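Local coordinates for GDP-6-deoxy-D-mannose reductase (Pseudomonas aeruginosa, PDB 6X3B), which probably reduces GDP-4-dehydro-6-deoxy-D-mannose with NADPH as the bound cofactor, a step toward GDP-rhamnose for lipopolysaccharide O-antigen biosynthesis, at residues 102-107 / 160-165; 117-122 / 170-175. One frame throughout, in Å; residues are numbered along the deposited sequence.

Contact 1 of 2, residues 102-107 / 160-165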
ATOM      1  N   LEU A 102       9.398  -5.960  -2.835  1.00 17.13           N
ATOM      2  CA  LEU A 102      10.609  -6.461  -2.197  1.00 19.99           C
ATOM      3  C   LEU A 102      11.857  -6.000  -2.947  1.00 19.43           C
ATOM      4  O   LEU A 102      12.901  -5.775  -2.332  1.00 20.37           O
ATOM      5  CB  LEU A 102      10.558  -7.987  -2.089  1.00 19.27           C
ATOM      6  CG  LEU A 102       9.755  -8.508  -0.880  1.00 23.21           C
ATOM      7  CD1 LEU A 102      10.371  -7.989   0.416  1.00 23.27           C
ATOM      8  CD2 LEU A 102       8.296  -8.085  -0.935  1.00 24.88           C
ATOM      9  N   GLY A 103      11.768  -5.850  -4.270  1.00 18.60           N
ATOM     10  CA  GLY A 103      12.899  -5.313  -5.014  1.00 19.11           C
ATOM     11  C   GLY A 103      13.198  -3.872  -4.630  1.00 22.17           C
ATOM     12  O   GLY A 103      14.362  -3.476  -4.502  1.00 19.96           O
ATOM     13  N   THR A 104      12.153  -3.072  -4.435  1.00 18.43           N
ATOM     14  CA  THR A 104      12.359  -1.708  -3.966  1.00 21.36           C
ATOM     15  C   THR A 104      12.977  -1.697  -2.573  1.00 16.53           C
ATOM     16  O   THR A 104      13.901  -0.917  -2.295  1.00 16.65           O
ATOM     17  CB  THR A 104      11.031  -0.965  -4.000  1.00 18.41           C
ATOM     18  OG1 THR A 104      10.631  -0.847  -5.371  1.00 18.55           O
ATOM     19  CG2 THR A 104      11.169   0.432  -3.354  1.00 14.88           C
ATOM     20  N   LEU A 105      12.520  -2.593  -1.700  1.00 20.26           N
ATOM     21  CA  LEU A 105      13.116  -2.688  -0.375  1.00 18.15           C
ATOM     22  C   LEU A 105      14.581  -3.087  -0.458  1.00 22.49           C
ATOM     23  O   LEU A 105      15.425  -2.532   0.259  1.00 17.42           O
ATOM     24  CB  LEU A 105      12.351  -3.688   0.484  1.00 16.89           C
ATOM     25  CG  LEU A 105      13.038  -3.993   1.822  1.00 20.82           C
ATOM     26  CD1 LEU A 105      13.028  -2.772   2.790  1.00 23.09           C
ATOM     27  CD2 LEU A 105      12.405  -5.206   2.477  1.00 24.46           C
ATOM     28  N   ASN A 106      14.914  -4.065  -1.315  1.00 21.29           N
ATOM     29  CA  ASN A 106      16.317  -4.440  -1.436  1.00 17.75           C
ATOM     30  C   ASN A 106      17.153  -3.261  -1.908  1.00 17.77           C
ATOM     31  O   ASN A 106      18.254  -3.026  -1.394  1.00 20.42           O
ATOM     32  CB  ASN A 106      16.485  -5.633  -2.387  1.00 18.76           C
ATOM     33  CG  ASN A 106      15.915  -6.909  -1.820  1.00 27.11           C
ATOM     34  OD1 ASN A 106      15.796  -7.060  -0.598  1.00 22.21           O
ATOM     35  ND2 ASN A 106      15.562  -7.846  -2.703  1.00 20.52           N
ATOM     36  N   LEU A 107      16.653  -2.510  -2.889  1.00 19.45           N
ATOM     37  CA  LEU A 107      17.369  -1.314  -3.338  1.00 19.26           C
ATOM     38  C   LEU A 107      17.561  -0.314  -2.198  1.00 18.41           C
ATOM     39  O   LEU A 107      18.655   0.226  -2.003  1.00 18.79           O
ATOM     40  CB  LEU A 107      16.611  -0.669  -4.489  1.00 17.83           C
ATOM     41  CG  LEU A 107      17.131   0.684  -4.957  1.00 16.90           C
ATOM     42  CD1 LEU A 107      18.532   0.515  -5.561  1.00 19.73           C
ATOM     43  CD2 LEU A 107      16.137   1.220  -5.976  1.00 14.38           C
ATOM     44  N   SER A 160       4.104   3.515  -0.285  1.00 18.20           N
ATOM     45  CA  SER A 160       4.043   3.562   1.176  1.00 15.47           C
ATOM     46  C   SER A 160       5.390   3.216   1.791  1.00 16.65           C
ATOM     47  O   SER A 160       5.873   3.903   2.706  1.00 17.37           O
ATOM     48  CB  SER A 160       2.973   2.582   1.682  1.00 19.58           C
ATOM     49  OG  SER A 160       1.749   2.818   1.038  1.00 31.60           O
ATOM     50  N   LEU A 161       6.010   2.139   1.295  1.00 14.38           N
ATOM     51  CA  LEU A 161       7.324   1.733   1.771  1.00 15.21           C
ATOM     52  C   LEU A 161       8.340   2.861   1.606  1.00 18.48           C
ATOM     53  O   LEU A 161       9.021   3.247   2.572  1.00 18.55           O
ATOM     54  CB  LEU A 161       7.787   0.470   1.026  1.00 12.81           C
ATOM     55  CG  LEU A 161       9.223   0.041   1.365  1.00 22.38           C
ATOM     56  CD1 LEU A 161       9.314  -0.399   2.837  1.00 19.97           C
ATOM     57  CD2 LEU A 161       9.710  -1.082   0.419  1.00 19.09           C
ATOM     58  N   CYS A 162       8.456   3.410   0.387  1.00 15.96           N
ATOM     59  CA  CYS A 162       9.435   4.485   0.175  1.00 16.51           C
ATOM     60  C   CYS A 162       9.167   5.678   1.090  1.00 17.51           C
ATOM     61  O   CYS A 162      10.100   6.257   1.663  1.00 18.18           O
ATOM     62  CB  CYS A 162       9.425   4.931  -1.277  1.00 17.16           C
ATOM     63  SG  CYS A 162      10.095   3.653  -2.362  1.00 19.95           S
ATOM     64  N   LEU A 163       7.904   6.060   1.241  1.00 19.07           N
ATOM     65  CA  LEU A 163       7.604   7.196   2.100  1.00 20.75           C
ATOM     66  C   LEU A 163       7.868   6.871   3.557  1.00 20.99           C
ATOM     67  O   LEU A 163       8.292   7.753   4.319  1.00 20.27           O
ATOM     68  CB  LEU A 163       6.159   7.642   1.899  1.00 18.96           C
ATOM     69  CG  LEU A 163       5.863   8.259   0.534  1.00 18.06           C
ATOM     70  CD1 LEU A 163       4.371   8.341   0.292  1.00 20.18           C
ATOM     71  CD2 LEU A 163       6.537   9.645   0.398  1.00 19.78           C
ATOM     72  N   GLN A 164       7.635   5.618   3.961  1.00 17.79           N
ATOM     73  CA  GLN A 164       8.002   5.185   5.307  1.00 17.34           C
ATOM     74  C   GLN A 164       9.503   5.278   5.523  1.00 19.55           C
ATOM     75  O   GLN A 164       9.956   5.698   6.599  1.00 19.73           O
ATOM     76  CB  GLN A 164       7.519   3.758   5.563  1.00 21.51           C
ATOM     77  CG  GLN A 164       7.850   3.200   6.944  1.00 18.12           C
ATOM     78  CD  GLN A 164       9.019   2.230   6.932  1.00 18.31           C
ATOM     79  OE1 GLN A 164      10.047   2.463   7.586  1.00 25.25           O
ATOM     80  NE2 GLN A 164       8.885   1.148   6.175  1.00 18.99           N
ATOM     81  N   TRP A 165      10.292   4.915   4.499  1.00 17.96           N
ATOM     82  CA  TRP A 165      11.740   5.059   4.585  1.00 16.46           C
ATOM     83  C   TRP A 165      12.136   6.517   4.747  1.00 22.41           C
ATOM     84  O   TRP A 165      13.085   6.834   5.472  1.00 24.01           O
ATOM     85  CB  TRP A 165      12.418   4.456   3.348  1.00 17.29           C
ATOM     86  CG  TRP A 165      12.741   3.070   3.634  1.00 19.57           C
ATOM     87  CD1 TRP A 165      11.843   2.060   3.895  1.00 21.66           C
ATOM     88  CD2 TRP A 165      14.040   2.510   3.796  1.00 19.67           C
ATOM     89  NE1 TRP A 165      12.517   0.892   4.173  1.00 23.87           N
ATOM     90  CE2 TRP A 165      13.868   1.143   4.124  1.00 19.59           C
ATOM     91  CE3 TRP A 165      15.343   3.023   3.677  1.00 18.86           C
ATOM     92  CZ2 TRP A 165      14.948   0.283   4.325  1.00 23.02           C
ATOM     93  CZ3 TRP A 165      16.413   2.171   3.887  1.00 18.89           C
ATOM     94  CH2 TRP A 165      16.217   0.825   4.211  1.00 20.86           C
TER
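L105 and T104 of the helical segment 102-107 face L161, C162 and W165 of 160-165; the two helices run in nearly the same direction, and the axes of these segments approach to 10.4 Å and cross at -23°. L105 lies across from L161, their CA atoms 7.6 Å apart. At this spacing the backbones do not touch and side chains bridge the gap. L161 reaches over with its CD2 methyl, which settles 3.7 Å from L105 CB, against the root of that side chain. With CG anti to its backbone N (chi1 172°), L105 carries CD1 on to the indole of W165. The two side chains cross at about a right angle, and one methyl, CD1, comes near both NE1 and CZ2 of W165, 3.9 Å from CZ2. One turn before W165, C162 is met by the methyl of T104, not its hydroxyl: T104 CG2 stands 3.5 Å from C162 SG. The T104 hydroxyl, OG1, is hydrogen-bonded instead to H79 NE2 and to the carbonyl O of N100. A94 of the second subunit also packs on L105, placing this helix pair beside the dimer interface. No hydrogen bond spans the two segments, so between them the contact rests on buried van der Waals packing of methyls, sulfur and indole.

Contact 2 of 2, residues 117-122 / 170-175; sequences SGTFLY and GWRVLV
T119 and R172 stand side by side on neighbouring parallel strands, 119-122 and 172-175, in the central sheet of the Rossmann-type fold of the epimerase/dehydratase family. Both side chains point the same way, and the arginine chain is extended from CG to NE, which carries its guanidinium alongside the threonine. NH1 donates to T119 OG1 over 2.8 Å, the hydroxyl lying at the guanidinium edge and only 11° out of its plane. The carbonyls of L236 and G239 take further N-H groups, so R172 also ties the strand to the C-terminal end of helix 225-238 and the residue just after it. On the same sheet face L121 slants across L174, its CD1 3.8 Å from L174 CB, while T119 CG2 meets L174 CD1. The other face carries F120, Y122, V173 and V175; the two aromatic rings lead away from the neighbouring strand, F120 toward helices 93-114 and 150-169. Backbone bonds alternate between the strands, from F120 N to R172 O, from L174 N to F120 O and from Y122 N to L174 O. Ahead of the strands the pairing weakens: R172 N reaches G118 O only over a weak 3.4 Å bond, and also donates to a water that in turn donates to S117 O. Beyond this, the backbone of S117 lies over the indole of W171, a CH-pi contact with CA 3.7 Å from the centroid of the five-membered ring and 27° off its normal.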
ATOM      1  N   SER A 117      21.948   8.950   1.626  1.00 21.89           N
ATOM      2  CA  SER A 117      20.958   9.659   2.429  1.00 26.11           C
ATOM      3  C   SER A 117      20.371  10.823   1.647  1.00 21.92           C
ATOM      4  O   SER A 117      19.889  11.790   2.246  1.00 23.18           O
ATOM      5  CB  SER A 117      21.557  10.148   3.764  1.00 29.21           C
ATOM      6  OG  SER A 117      22.599  11.082   3.534  1.00 28.67           O
ATOM      7  N   GLY A 118      20.381  10.735   0.313  1.00 23.30           N
ATOM      8  CA  GLY A 118      19.898  11.791  -0.565  1.00 22.18           C
ATOM      9  C   GLY A 118      18.443  11.657  -0.987  1.00 25.20           C
ATOM     10  O   GLY A 118      17.579  11.222  -0.221  1.00 20.98           O
ATOM     11  N   THR A 119      18.160  12.075  -2.217  1.00 21.59           N
ATOM     12  CA  THR A 119      16.791  12.142  -2.713  1.00 21.95           C
ATOM     13  C   THR A 119      16.430  10.849  -3.444  1.00 20.84           C
ATOM     14  O   THR A 119      17.176  10.372  -4.300  1.00 18.03           O
ATOM     15  CB  THR A 119      16.621  13.357  -3.625  1.00 21.07           C
ATOM     16  OG1 THR A 119      16.763  14.548  -2.834  1.00 21.35           O
ATOM     17  CG2 THR A 119      15.235  13.360  -4.271  1.00 20.13           C
ATOM     18  N   PHE A 120      15.298  10.271  -3.081  1.00 14.37           N
ATOM     19  CA  PHE A 120      14.818   9.042  -3.697  1.00 18.74           C
ATOM     20  C   PHE A 120      13.466   9.337  -4.330  1.00 20.78           C
ATOM     21  O   PHE A 120      12.485   9.554  -3.616  1.00 18.31           O
ATOM     22  CB  PHE A 120      14.691   7.919  -2.666  1.00 18.30           C
ATOM     23  CG  PHE A 120      14.463   6.562  -3.279  1.00 18.42           C
ATOM     24  CD1 PHE A 120      13.190   6.165  -3.658  1.00 16.50           C
ATOM     25  CD2 PHE A 120      15.526   5.691  -3.465  1.00 18.74           C
ATOM     26  CE1 PHE A 120      12.970   4.897  -4.229  1.00 19.40           C
ATOM     27  CE2 PHE A 120      15.321   4.411  -4.027  1.00 17.75           C
ATOM     28  CZ  PHE A 120      14.062   4.026  -4.418  1.00 16.85           C
ATOM     29  N   LEU A 121      13.402   9.323  -5.662  1.00 14.02           N
ATOM     30  CA  LEU A 121      12.146   9.548  -6.362  1.00 13.90           C
ATOM     31  C   LEU A 121      11.615   8.190  -6.830  1.00 16.07           C
ATOM     32  O   LEU A 121      12.200   7.551  -7.713  1.00 16.21           O
ATOM     33  CB  LEU A 121      12.340  10.514  -7.528  1.00 18.35           C
ATOM     34  CG  LEU A 121      11.172  10.593  -8.518  1.00 16.71           C
ATOM     35  CD1 LEU A 121       9.881  11.086  -7.819  1.00 19.04           C
ATOM     36  CD2 LEU A 121      11.532  11.498  -9.701  1.00 17.63           C
ATOM     37  N   TYR A 122      10.517   7.750  -6.219  1.00 14.99           N
ATOM     38  CA  TYR A 122       9.879   6.496  -6.577  1.00 15.10           C
ATOM     39  C   TYR A 122       8.867   6.765  -7.679  1.00 18.36           C
ATOM     40  O   TYR A 122       8.046   7.680  -7.560  1.00 17.82           O
ATOM     41  CB  TYR A 122       9.183   5.857  -5.375  1.00 14.39           C
ATOM     42  CG  TYR A 122       8.461   4.630  -5.809  1.00 15.29           C
ATOM     43  CD1 TYR A 122       9.178   3.511  -6.206  1.00 14.39           C
ATOM     44  CD2 TYR A 122       7.072   4.613  -5.929  1.00 17.63           C
ATOM     45  CE1 TYR A 122       8.531   2.369  -6.654  1.00 20.06           C
ATOM     46  CE2 TYR A 122       6.412   3.480  -6.373  1.00 15.96           C
ATOM     47  CZ  TYR A 122       7.158   2.365  -6.748  1.00 18.48           C
ATOM     48  OH  TYR A 122       6.524   1.225  -7.195  1.00 19.14           O
ATOM     49  N   GLY A 170      14.998   9.726   7.298  1.00 20.83           N
ATOM     50  CA  GLY A 170      15.257  11.134   7.058  1.00 26.53           C
ATOM     51  C   GLY A 170      15.628  11.490   5.631  1.00 28.13           C
ATOM     52  O   GLY A 170      15.991  12.638   5.370  1.00 29.21           O
ATOM     53  N   TRP A 171      15.554  10.551   4.700  1.00 21.70           N
ATOM     54  CA  TRP A 171      15.831  10.867   3.304  1.00 19.79           C
ATOM     55  C   TRP A 171      14.724  11.728   2.714  1.00 23.71           C
ATOM     56  O   TRP A 171      13.572  11.710   3.164  1.00 23.75           O
ATOM     57  CB  TRP A 171      15.959   9.592   2.464  1.00 20.66           C
ATOM     58  CG  TRP A 171      17.002   8.632   2.935  1.00 18.62           C
ATOM     59  CD1 TRP A 171      17.897   8.818   3.941  1.00 21.65           C
ATOM     60  CD2 TRP A 171      17.242   7.322   2.418  1.00 22.05           C
ATOM     61  NE1 TRP A 171      18.682   7.702   4.087  1.00 19.84           N
ATOM     62  CE2 TRP A 171      18.302   6.770   3.160  1.00 20.01           C
ATOM     63  CE3 TRP A 171      16.655   6.560   1.399  1.00 19.25           C
ATOM     64  CZ2 TRP A 171      18.811   5.492   2.908  1.00 20.54           C
ATOM     65  CZ3 TRP A 171      17.154   5.281   1.148  1.00 19.39           C
ATOM     66  CH2 TRP A 171      18.218   4.763   1.907  1.00 21.08           C
ATOM     67  N   ARG A 172      15.081  12.469   1.669  1.00 20.91           N
ATOM     68  CA  ARG A 172      14.121  13.215   0.861  1.00 21.33           C
ATOM     69  C   ARG A 172      13.498  12.251  -0.146  1.00 19.17           C
ATOM     70  O   ARG A 172      14.098  11.941  -1.185  1.00 19.85           O
ATOM     71  CB  ARG A 172      14.813  14.379   0.157  1.00 20.91           C
ATOM     72  CG  ARG A 172      13.903  15.196  -0.756  1.00 20.26           C
ATOM     73  CD  ARG A 172      14.513  16.568  -1.039  1.00 20.24           C
ATOM     74  NE  ARG A 172      13.776  17.343  -2.032  1.00 20.54           N
ATOM     75  CZ  ARG A 172      14.115  17.395  -3.318  1.00 24.03           C
ATOM     76  NH1 ARG A 172      15.162  16.698  -3.750  1.00 21.80           N
ATOM     77  NH2 ARG A 172      13.429  18.144  -4.166  1.00 20.07           N
ATOM     78  N   VAL A 173      12.293  11.768   0.160  1.00 16.79           N
ATOM     79  CA  VAL A 173      11.575  10.813  -0.671  1.00 15.68           C
ATOM     80  C   VAL A 173      10.444  11.535  -1.376  1.00 17.93           C
ATOM     81  O   VAL A 173       9.661  12.260  -0.745  1.00 20.95           O
ATOM     82  CB  VAL A 173      11.031   9.637   0.154  1.00 17.22           C
ATOM     83  CG1 VAL A 173      10.201   8.730  -0.737  1.00 19.23           C
ATOM     84  CG2 VAL A 173      12.190   8.890   0.795  1.00 16.52           C
ATOM     85  N   LEU A 174      10.351  11.319  -2.679  1.00 17.44           N
ATOM     86  CA  LEU A 174       9.297  11.869  -3.506  1.00 14.05           C
ATOM     87  C   LEU A 174       8.627  10.732  -4.267  1.00 17.18           C
ATOM     88  O   LEU A 174       9.266   9.727  -4.612  1.00 18.24           O
ATOM     89  CB  LEU A 174       9.858  12.875  -4.509  1.00 18.89           C
ATOM     90  CG  LEU A 174      10.823  13.919  -3.936  1.00 21.63           C
ATOM     91  CD1 LEU A 174      11.655  14.501  -5.082  1.00 19.63           C
ATOM     92  CD2 LEU A 174      10.015  15.015  -3.244  1.00 22.29           C
ATOM     93  N   VAL A 175       7.336  10.898  -4.531  1.00 20.56           N
ATOM     94  CA  VAL A 175       6.566   9.926  -5.291  1.00 18.73           C
ATOM     95  C   VAL A 175       5.928  10.644  -6.471  1.00 21.28           C
ATOM     96  O   VAL A 175       5.292  11.695  -6.306  1.00 19.88           O
ATOM     97  CB  VAL A 175       5.500   9.231  -4.421  1.00 19.70           C
ATOM     98  CG1 VAL A 175       4.545   8.460  -5.307  1.00 20.45           C
ATOM     99  CG2 VAL A 175       6.164   8.289  -3.443  1.00 19.68           C
TER
HETATM  100  O   HOH W   1      18.044  13.545   1.833  1.00 28.69           O

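Contact 1 belongs to the helices packed against one face of the sheet, the face of F120 and V173, whose strands form contact 2; the centres of the two contacts are 11 Å apart. The chain alternates between them, helix 93-114 leading into strand 119-123 and helix 150-169 into strand 172-182. F120 joins the two contacts: its CE1 lies 3.6 Å from C162 SG and its CZ 3.8 Å from L107 CD2, so one ring reaches both helices. Beside it, V173 CG1 packs 3.4 Å from C162 O. W165 CZ3 also meets W171 CH2 at 3.7 Å, the ring planes inclined by about 55°. The side chain of Y122 comes within about 6 Å of NADPH and that of T104 within about 8 Å, so both contacts lie close to the bound cofactor.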